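Local coordinates for glycosyl hydrolase BlGH5_18 (Bifidobacterium longum subsp. infantis, PDB 7LQX), which probably hydrolyses glycosidic bonds of N-glycans, as a family 5 (subfamily 18) glycoside hydrolase of a gut bacterium, at residues A[103-108]-A[139-144]; A[291-296]-A[345-350]; A[386-391]-A[426-431]. One frame throughout, in Å; residues are numbered along the deposited sequence.

Contact 1 of 3, residues A[103-108]-A[139-144]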
loop_
_atom_site.group_PDB
_atom_site.type_symbol
_atom_site.label_atom_id
_atom_site.label_comp_id
_atom_site.label_asym_id
_atom_site.label_seq_id
_atom_site.Cartn_x
_atom_site.Cartn_y
_atom_site.Cartn_z
ATOM N N VAL A 103 11.679 -0.935 -18.972
ATOM C CA VAL A 103 10.659 -0.726 -17.944
ATOM C C VAL A 103 10.630 -1.931 -17.014
ATOM O O VAL A 103 10.622 -3.074 -17.479
ATOM C CB VAL A 103 9.274 -0.518 -18.587
ATOM C CG1 VAL A 103 8.198 -0.366 -17.523
ATOM C CG2 VAL A 103 9.283 0.682 -19.503
ATOM N N ASP A 104 10.600 -1.684 -15.703
ATOM C CA ASP A 104 10.389 -2.736 -14.715
ATOM C C ASP A 104 8.904 -2.757 -14.358
ATOM O O ASP A 104 8.340 -1.708 -14.018
ATOM C CB ASP A 104 11.175 -2.469 -13.431
ATOM C CG ASP A 104 12.623 -2.896 -13.510
ATOM O OD1 ASP A 104 13.315 -2.545 -14.485
ATOM O OD2 ASP A 104 13.081 -3.569 -12.560
ATOM N N VAL A 105 8.275 -3.940 -14.385
ATOM C CA VAL A 105 6.814 -3.976 -14.296
ATOM C C VAL A 105 6.318 -3.824 -12.859
ATOM O O VAL A 105 5.421 -3.013 -12.606
ATOM C CB VAL A 105 6.207 -5.221 -14.965
ATOM C CG1 VAL A 105 4.678 -5.204 -14.805
ATOM C CG2 VAL A 105 6.595 -5.282 -16.426
ATOM N N PHE A 106 6.844 -4.625 -11.912
ATOM C CA PHE A 106 6.269 -4.745 -10.565
ATOM C C PHE A 106 7.185 -4.155 -9.498
ATOM O O PHE A 106 8.117 -4.819 -9.037
ATOM C CB PHE A 106 5.980 -6.208 -10.204
ATOM C CG PHE A 106 4.980 -6.878 -11.098
ATOM C CD1 PHE A 106 3.631 -6.601 -10.984
ATOM C CD2 PHE A 106 5.391 -7.803 -12.052
ATOM C CE1 PHE A 106 2.711 -7.227 -11.815
ATOM C CE2 PHE A 106 4.472 -8.425 -12.881
ATOM C CZ PHE A 106 3.141 -8.132 -12.770
ATOM N N GLN A 107 6.878 -2.932 -9.069
ATOM C CA GLN A 107 7.489 -2.321 -7.886
ATOM C C GLN A 107 6.350 -2.105 -6.897
ATOM O O GLN A 107 5.587 -1.151 -7.058
ATOM C CB GLN A 107 8.182 -0.999 -8.212
ATOM C CG GLN A 107 9.526 -1.165 -8.904
ATOM C CD GLN A 107 9.398 -1.761 -10.286
ATOM O OE1 GLN A 107 9.925 -2.839 -10.559
ATOM N NE2 GLN A 107 8.705 -1.063 -11.168
ATOM N N GLY A 108 6.210 -2.961 -5.879
ATOM C CA GLY A 108 7.184 -3.959 -5.494
ATOM C C GLY A 108 8.071 -3.406 -4.406
ATOM O O GLY A 108 7.611 -3.123 -3.300
ATOM N N LYS A 139 0.265 -11.725 -14.942
ATOM C CA LYS A 139 0.393 -11.930 -16.378
ATOM C C LYS A 139 -0.490 -10.963 -17.147
ATOM O O LYS A 139 -0.085 -10.433 -18.187
ATOM C CB LYS A 139 0.047 -13.372 -16.731
ATOM C CG LYS A 139 1.081 -14.379 -16.279
ATOM C CD LYS A 139 0.688 -15.799 -16.675
ATOM C CE LYS A 139 0.531 -15.922 -18.185
ATOM N NZ LYS A 139 0.460 -17.340 -18.647
ATOM N N THR A 140 -1.703 -10.717 -16.651
ATOM C CA THR A 140 -2.591 -9.762 -17.306
ATOM C C THR A 140 -1.975 -8.367 -17.334
ATOM O O THR A 140 -2.023 -7.686 -18.366
ATOM C CB THR A 140 -3.953 -9.757 -16.609
ATOM O OG1 THR A 140 -4.491 -11.086 -16.616
ATOM C CG2 THR A 140 -4.905 -8.834 -17.322
ATOM N N LEU A 141 -1.390 -7.924 -16.216
ATOM C CA LEU A 141 -0.749 -6.609 -16.192
ATOM C C LEU A 141 0.443 -6.553 -17.147
ATOM O O LEU A 141 0.603 -5.586 -17.899
ATOM C CB LEU A 141 -0.334 -6.228 -14.769
ATOM C CG LEU A 141 0.320 -4.844 -14.679
ATOM C CD1 LEU A 141 -0.631 -3.753 -15.191
ATOM C CD2 LEU A 141 0.777 -4.547 -13.266
ATOM N N VAL A 142 1.306 -7.574 -17.125
ATOM C CA VAL A 142 2.428 -7.588 -18.060
ATOM C C VAL A 142 1.918 -7.482 -19.496
ATOM O O VAL A 142 2.436 -6.701 -20.298
ATOM C CB VAL A 142 3.306 -8.839 -17.872
ATOM C CG1 VAL A 142 4.421 -8.865 -18.919
ATOM C CG2 VAL A 142 3.900 -8.901 -16.493
ATOM N N ALA A 143 0.899 -8.275 -19.841
ATOM C CA ALA A 143 0.393 -8.265 -21.211
ATOM C C ALA A 143 -0.186 -6.907 -21.582
ATOM O O ALA A 143 0.040 -6.410 -22.691
ATOM C CB ALA A 143 -0.657 -9.361 -21.401
ATOM N N GLU A 144 -0.939 -6.288 -20.673
ATOM C CA GLU A 144 -1.561 -5.006 -20.988
ATOM C C GLU A 144 -0.509 -3.914 -21.121
ATOM O O GLU A 144 -0.526 -3.131 -22.078
ATOM C CB GLU A 144 -2.576 -4.641 -19.907
ATOM C CG GLU A 144 -3.752 -5.587 -19.821
#

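Contact 2 of 3, residues A[291-296]-A[345-350]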
loop_
_atom_site.group_PDB
_atom_site.type_symbol
_atom_site.label_atom_id
_atom_site.label_comp_id
_atom_site.label_asym_id
_atom_site.label_seq_id
_atom_site.Cartn_x
_atom_site.Cartn_y
_atom_site.Cartn_z
ATOM N N GLU A 291 35.810 8.953 -8.233
ATOM C CA GLU A 291 36.867 7.970 -8.452
ATOM C C GLU A 291 36.331 6.550 -8.338
ATOM O O GLU A 291 36.736 5.665 -9.099
ATOM C CB GLU A 291 37.998 8.181 -7.446
ATOM C CG GLU A 291 38.845 9.414 -7.711
ATOM C CD GLU A 291 39.597 9.886 -6.479
ATOM O OE1 GLU A 291 40.164 9.035 -5.760
ATOM O OE2 GLU A 291 39.611 11.110 -6.223
ATOM N N PHE A 292 35.435 6.310 -7.383
ATOM C CA PHE A 292 34.797 5.007 -7.280
ATOM C C PHE A 292 34.061 4.657 -8.566
ATOM O O PHE A 292 34.118 3.514 -9.034
ATOM C CB PHE A 292 33.823 5.012 -6.105
ATOM C CG PHE A 292 32.993 3.777 -6.026
ATOM C CD1 PHE A 292 33.484 2.646 -5.396
ATOM C CD2 PHE A 292 31.742 3.729 -6.604
ATOM C CE1 PHE A 292 32.726 1.499 -5.326
ATOM C CE2 PHE A 292 30.993 2.585 -6.549
ATOM C CZ PHE A 292 31.489 1.464 -5.911
ATOM N N CYS A 293 33.356 5.631 -9.144
ATOM C CA CYS A 293 32.622 5.412 -10.385
ATOM C C CYS A 293 33.570 5.035 -11.514
ATOM O O CYS A 293 33.374 4.020 -12.192
ATOM C CB CYS A 293 31.842 6.688 -10.709
ATOM S SG CYS A 293 31.026 6.735 -12.315
ATOM N N ARG A 294 34.623 5.830 -11.711
ATOM C CA ARG A 294 35.557 5.549 -12.790
ATOM C C ARG A 294 36.224 4.192 -12.605
ATOM O O ARG A 294 36.316 3.400 -13.549
ATOM C CB ARG A 294 36.616 6.643 -12.873
ATOM C CG ARG A 294 36.081 8.014 -13.229
ATOM C CD ARG A 294 37.228 8.986 -13.522
ATOM N NE ARG A 294 36.764 10.355 -13.735
ATOM C CZ ARG A 294 36.676 11.278 -12.781
ATOM N NH1 ARG A 294 37.039 10.994 -11.537
ATOM N NH2 ARG A 294 36.230 12.492 -13.076
ATOM N N ASP A 295 36.727 3.914 -11.399
ATOM C CA ASP A 295 37.456 2.669 -11.176
ATOM C C ASP A 295 36.539 1.459 -11.283
ATOM O O ASP A 295 36.923 0.423 -11.837
ATOM C CB ASP A 295 38.109 2.698 -9.792
ATOM C CG ASP A 295 39.335 3.586 -9.733
ATOM O OD1 ASP A 295 39.854 3.998 -10.794
ATOM O OD2 ASP A 295 39.787 3.861 -8.605
ATOM N N THR A 296 35.323 1.568 -10.747
ATOM C CA THR A 296 34.378 0.459 -10.839
ATOM C C THR A 296 34.067 0.122 -12.288
ATOM O O THR A 296 34.011 -1.054 -12.658
ATOM C CB THR A 296 33.097 0.792 -10.079
ATOM O OG1 THR A 296 33.381 0.819 -8.676
ATOM C CG2 THR A 296 32.011 -0.238 -10.332
ATOM N N ARG A 345 29.655 14.003 -13.998
ATOM C CA ARG A 345 30.720 14.263 -14.961
ATOM C C ARG A 345 31.598 13.031 -15.150
ATOM O O ARG A 345 31.999 12.709 -16.276
ATOM C CB ARG A 345 31.548 15.467 -14.498
ATOM C CG ARG A 345 30.756 16.756 -14.321
ATOM C CD ARG A 345 31.618 17.899 -13.727
ATOM N NE ARG A 345 30.850 19.100 -13.411
ATOM C CZ ARG A 345 30.406 19.962 -14.319
ATOM N NH1 ARG A 345 29.715 21.026 -13.944
ATOM N NH2 ARG A 345 30.645 19.755 -15.606
ATOM N N ALA A 346 31.888 12.309 -14.063
ATOM C CA ALA A 346 32.707 11.107 -14.180
ATOM C C ALA A 346 32.001 10.036 -15.002
ATOM O O ALA A 346 32.628 9.385 -15.848
ATOM C CB ALA A 346 33.053 10.566 -12.792
ATOM N N PHE A 347 30.706 9.830 -14.767
ATOM C CA PHE A 347 29.980 8.812 -15.519
ATOM C C PHE A 347 29.899 9.178 -16.992
ATOM O O PHE A 347 30.062 8.308 -17.856
ATOM C CB PHE A 347 28.592 8.610 -14.921
ATOM C CG PHE A 347 27.878 7.381 -15.425
ATOM C CD1 PHE A 347 28.461 6.127 -15.314
ATOM C CD2 PHE A 347 26.617 7.474 -15.979
ATOM C CE1 PHE A 347 27.802 4.990 -15.758
ATOM C CE2 PHE A 347 25.958 6.337 -16.420
ATOM C CZ PHE A 347 26.553 5.100 -16.308
ATOM N N ALA A 348 29.694 10.463 -17.298
ATOM C CA ALA A 348 29.714 10.910 -18.685
ATOM C C ALA A 348 31.054 10.597 -19.333
ATOM O O ALA A 348 31.108 10.161 -20.491
ATOM C CB ALA A 348 29.425 12.410 -18.755
ATOM N N GLU A 349 32.151 10.820 -18.603
ATOM C CA GLU A 349 33.475 10.526 -19.139
ATOM C C GLU A 349 33.630 9.040 -19.414
ATOM O O GLU A 349 34.223 8.639 -20.420
ATOM C CB GLU A 349 34.550 10.987 -18.155
ATOM C CG GLU A 349 34.684 12.496 -18.041
ATOM C CD GLU A 349 35.328 12.948 -16.733
ATOM O OE1 GLU A 349 35.222 14.149 -16.400
ATOM O OE2 GLU A 349 35.934 12.108 -16.032
HETATM N N MSE A 350 33.097 8.207 -18.538
HETATM C CA MSE A 350 33.226 6.769 -18.719
HETATM C C MSE A 350 32.411 6.302 -19.918
HETATM O O MSE A 350 32.860 5.449 -20.684
HETATM C CB MSE A 350 32.805 6.038 -17.452
HETATM C CG MSE A 350 33.721 6.298 -16.261
HETATM SE SE MSE A 350 35.596 5.921 -16.569
HETATM C CE MSE A 350 36.183 7.593 -17.350
#

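Contact 3 of 3, residues A[386-391]-A[426-431]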
loop_
_atom_site.group_PDB
_atom_site.type_symbol
_atom_site.label_atom_id
_atom_site.label_comp_id
_atom_site.label_asym_id
_atom_site.label_seq_id
_atom_site.Cartn_x
_atom_site.Cartn_y
_atom_site.Cartn_z
ATOM N N GLY A 386 33.823 -11.645 2.030
ATOM C CA GLY A 386 34.475 -12.366 3.100
ATOM C C GLY A 386 34.557 -13.862 2.895
ATOM O O GLY A 386 35.209 -14.548 3.690
ATOM N N GLY A 387 33.903 -14.390 1.854
ATOM C CA GLY A 387 33.899 -15.812 1.592
ATOM C C GLY A 387 35.135 -16.269 0.843
ATOM O O GLY A 387 35.896 -15.484 0.281
ATOM N N SER A 388 35.326 -17.591 0.813
ATOM C CA SER A 388 36.548 -18.152 0.250
ATOM C C SER A 388 36.615 -18.003 -1.268
ATOM O O SER A 388 37.692 -17.750 -1.816
ATOM C CB SER A 388 36.665 -19.619 0.663
ATOM O OG SER A 388 35.437 -20.300 0.463
ATOM N N ILE A 389 35.498 -18.195 -1.973
ATOM C CA ILE A 389 35.500 -17.995 -3.422
ATOM C C ILE A 389 35.764 -16.530 -3.744
ATOM O O ILE A 389 36.589 -16.195 -4.602
ATOM C CB ILE A 389 34.167 -18.461 -4.035
ATOM C CG1 ILE A 389 33.986 -19.974 -3.907
ATOM C CG2 ILE A 389 34.081 -18.037 -5.502
ATOM C CD1 ILE A 389 34.924 -20.810 -4.784
ATOM N N PHE A 390 35.042 -15.637 -3.061
ATOM C CA PHE A 390 35.212 -14.198 -3.219
ATOM C C PHE A 390 36.671 -13.811 -3.069
ATOM O O PHE A 390 37.238 -13.137 -3.933
ATOM C CB PHE A 390 34.343 -13.529 -2.146
ATOM C CG PHE A 390 34.197 -12.028 -2.264
ATOM C CD1 PHE A 390 35.183 -11.178 -1.784
ATOM C CD2 PHE A 390 33.043 -11.473 -2.792
ATOM C CE1 PHE A 390 35.034 -9.798 -1.864
ATOM C CE2 PHE A 390 32.888 -10.093 -2.863
ATOM C CZ PHE A 390 33.889 -9.260 -2.408
ATOM N N GLU A 391 37.315 -14.265 -1.993
ATOM C CA GLU A 391 38.685 -13.834 -1.721
ATOM C C GLU A 391 39.695 -14.453 -2.679
ATOM O O GLU A 391 40.665 -13.786 -3.055
ATOM C CB GLU A 391 39.024 -14.082 -0.256
ATOM C CG GLU A 391 38.156 -13.202 0.638
ATOM C CD GLU A 391 38.581 -13.128 2.087
ATOM O OE1 GLU A 391 39.356 -13.989 2.555
ATOM O OE2 GLU A 391 38.113 -12.191 2.764
ATOM N N GLU A 426 41.833 -22.820 -10.058
ATOM C CA GLU A 426 42.092 -22.802 -8.623
ATOM C C GLU A 426 40.881 -23.356 -7.890
ATOM O O GLU A 426 39.769 -22.841 -8.045
ATOM C CB GLU A 426 42.408 -21.384 -8.151
ATOM C CG GLU A 426 42.694 -21.300 -6.670
ATOM C CD GLU A 426 43.333 -19.993 -6.281
ATOM O OE1 GLU A 426 44.200 -19.510 -7.044
ATOM O OE2 GLU A 426 42.969 -19.455 -5.217
ATOM N N THR A 427 41.093 -24.387 -7.081
ATOM C CA THR A 427 39.998 -24.998 -6.342
ATOM C C THR A 427 39.879 -24.388 -4.944
ATOM O O THR A 427 40.833 -23.839 -4.395
ATOM C CB THR A 427 40.192 -26.513 -6.243
ATOM O OG1 THR A 427 41.467 -26.798 -5.662
ATOM C CG2 THR A 427 40.119 -27.156 -7.625
ATOM N N ASP A 428 38.692 -24.513 -4.364
ATOM C CA ASP A 428 38.406 -23.910 -3.065
ATOM C C ASP A 428 38.554 -24.985 -1.998
ATOM O O ASP A 428 37.591 -25.652 -1.616
ATOM C CB ASP A 428 37.007 -23.314 -3.031
ATOM C CG ASP A 428 36.809 -22.382 -1.853
ATOM O OD1 ASP A 428 37.826 -21.934 -1.276
ATOM O OD2 ASP A 428 35.643 -22.087 -1.508
ATOM N N ASP A 429 39.768 -25.114 -1.477
ATOM C CA ASP A 429 40.132 -26.297 -0.712
ATOM C C ASP A 429 39.542 -26.306 0.691
ATOM O O ASP A 429 39.296 -27.387 1.242
ATOM C CB ASP A 429 41.657 -26.400 -0.656
ATOM C CG ASP A 429 42.278 -26.554 -2.039
ATOM O OD1 ASP A 429 41.568 -27.015 -2.955
ATOM O OD2 ASP A 429 43.470 -26.211 -2.211
ATOM N N GLU A 430 39.306 -25.140 1.281
ATOM C CA GLU A 430 38.752 -25.041 2.634
ATOM C C GLU A 430 37.689 -23.952 2.634
ATOM O O GLU A 430 37.916 -22.835 3.111
ATOM C CB GLU A 430 39.852 -24.756 3.662
ATOM C CG GLU A 430 40.873 -25.887 3.829
ATOM C CD GLU A 430 41.957 -25.569 4.852
ATOM O OE1 GLU A 430 41.697 -24.763 5.771
ATOM O OE2 GLU A 430 43.072 -26.125 4.733
ATOM N N PRO A 431 36.502 -24.250 2.100
ATOM C CA PRO A 431 35.493 -23.195 1.930
ATOM C C PRO A 431 35.037 -22.588 3.247
ATOM O O PRO A 431 35.010 -23.246 4.290
ATOM C CB PRO A 431 34.335 -23.920 1.229
ATOM C CG PRO A 431 34.994 -25.069 0.516
ATOM C CD PRO A 431 36.083 -25.515 1.465
#

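Contact 1 of 3, residues A[103-108]-A[139-144]
L141 and V142, neighbours on helix 132-149, meet V105 and F106, where the chain runs out from strand 100-104, in a wholly apolar contact. L141 comes first. Its CG stands anti to the backbone N (chi1 -179°), which carries CD2 out to the F106 ring, 3.6 Å from CE1, as the two side chains run antiparallel alongside each other. The same methyl brushes V105 CG1. One residue on, V142 stands roughly perpendicular to the phenylalanine side chain, and its CG2 lies 3.7 Å from F106 CE2 at the far side of the ring. Helix 132-149 follows the third strand of a (beta/alpha)8 barrel, so the chain here packs back on the helix it will enter. V142 CG2 also lies 4.1 Å from V105 CG1, the methyl that sits over the centre of the F106 ring, 3.7 Å above its plane. W69 packs against that ring edge-to-face. With an alanine here in place of F106, L141 CD2 and V142 CG2 would probably lose the ring they touch, and a gap would open beside V105 CG1. V105 and V142 both pack on L158 of the neighbouring strand 155-159, and V142 touches V193 as well.

Contact 2 of 3, residues A[291-296]-A[345-350]
R294 grips E349 side-on, with two nitrogens on a single oxygen. NE and NH2 both donate to E349 OE2, each 3.0 Å from it and each bond bent by about thirty degrees from straight. Both bonds run in the guanidinium plane, and the carboxylate lies nearly coplanar with it. NE meets OE2 close to the line of its C-O bond, whereas NH2 arrives on the syn side, somewhat out of the carboxylate plane. Two donors on OE2 fix the rotation of the guanidinium at the partly exposed side of the interface. The arginine chain, extended from CG to NE, lays its guanidinium over A346 CB, which sits 3.6 Å from the plane of that group, over its centre. Nearer the backbone, the selenium of selenomethionine M350 rests against R294 CA at 3.8 Å. C293 SG, anti to its own backbone N (chi1 172°), lies 4.0 Å from F347 CD1 in an oblique sulfur-aromatic contact. On the far flank T296 OG1 donates to F292 O at 2.8 Å; T296 N reaches that oxygen from the opposite face. The helices run nearly parallel, 19° apart with axes 8.9 Å from each other, as adjacent outer helices of the barrel: F347 packs inward on W311 and V309 of strand 306-312, and F292 turns to helix 248-264.

Contact 3 of 3, residues A[386-391]-A[426-431]
The backbones draw together where helix 388-399 starts: S388 CA is 5.4 Å from P431 CA, and I389 CA is 6.6 Å from D428 CA. G387 is the N-cap residue, and its carbonyl takes the first-turn bond from E391 N. G386 before it has a phi of 90°, at which a side chain would jam against the preceding carbonyl. The facing segment leaves strand 424-426 as an irregular loop, tied within itself by T427 OG1, which donates to D429 OD1.

The central bond is from S388 OG to D428 OD2, 2.7 Å long and received on the syn lone pair of that oxygen. S388 holds its OG between the backbone N and the carbonyl carbon (chi1 47°), a rotation that turns the hydroxyl to the loop. The same OG accepts from H432 N, so this buried hydroxyl both gives and takes, and it sits 3.2 Å from P431 CA. D428 CG is anti to the backbone N (chi1 -165°), which points the carboxylate at S388; I389 CD1 lies 3.7 Å from D428 CB and 3.6 Å from its OD2, and I389 also packs on V367 and I369 of strand 365-369.

D428 OD1 is paired with R392 NE in a salt bridge, so each carboxylate oxygen has a mate. R392 also bridges to E426, which ties strand end, loop and helix by charge. A carboxylate placed beside a helix N-terminus would probably be eased by the helix dipole as well as by the arginine, consistent with a charged group tolerating so close a hydrophobic neighbour.

Contacts 1, 2 and 3 follow one another in series along the chain. The first two belong to the (beta/alpha)8 barrel, on opposite sides of the chain's centre with their own centres 32 Å apart: contact 1 packs the chain leaving the third strand against helix 132-149, and contact 2 joins the helices that follow the seventh and eighth strands. Contact 3 lies in the small C-terminal alpha/beta region, built round the three-stranded parallel sheet 365-369, 403-407 and 424-426; its centre is 30 Å from that of contact 2 and 39 Å from that of contact 1. Helix 248-264 is touched from contact 2 (F292, T296) and contact 3 (I389, F390), so the C-terminal region packs directly onto the barrel.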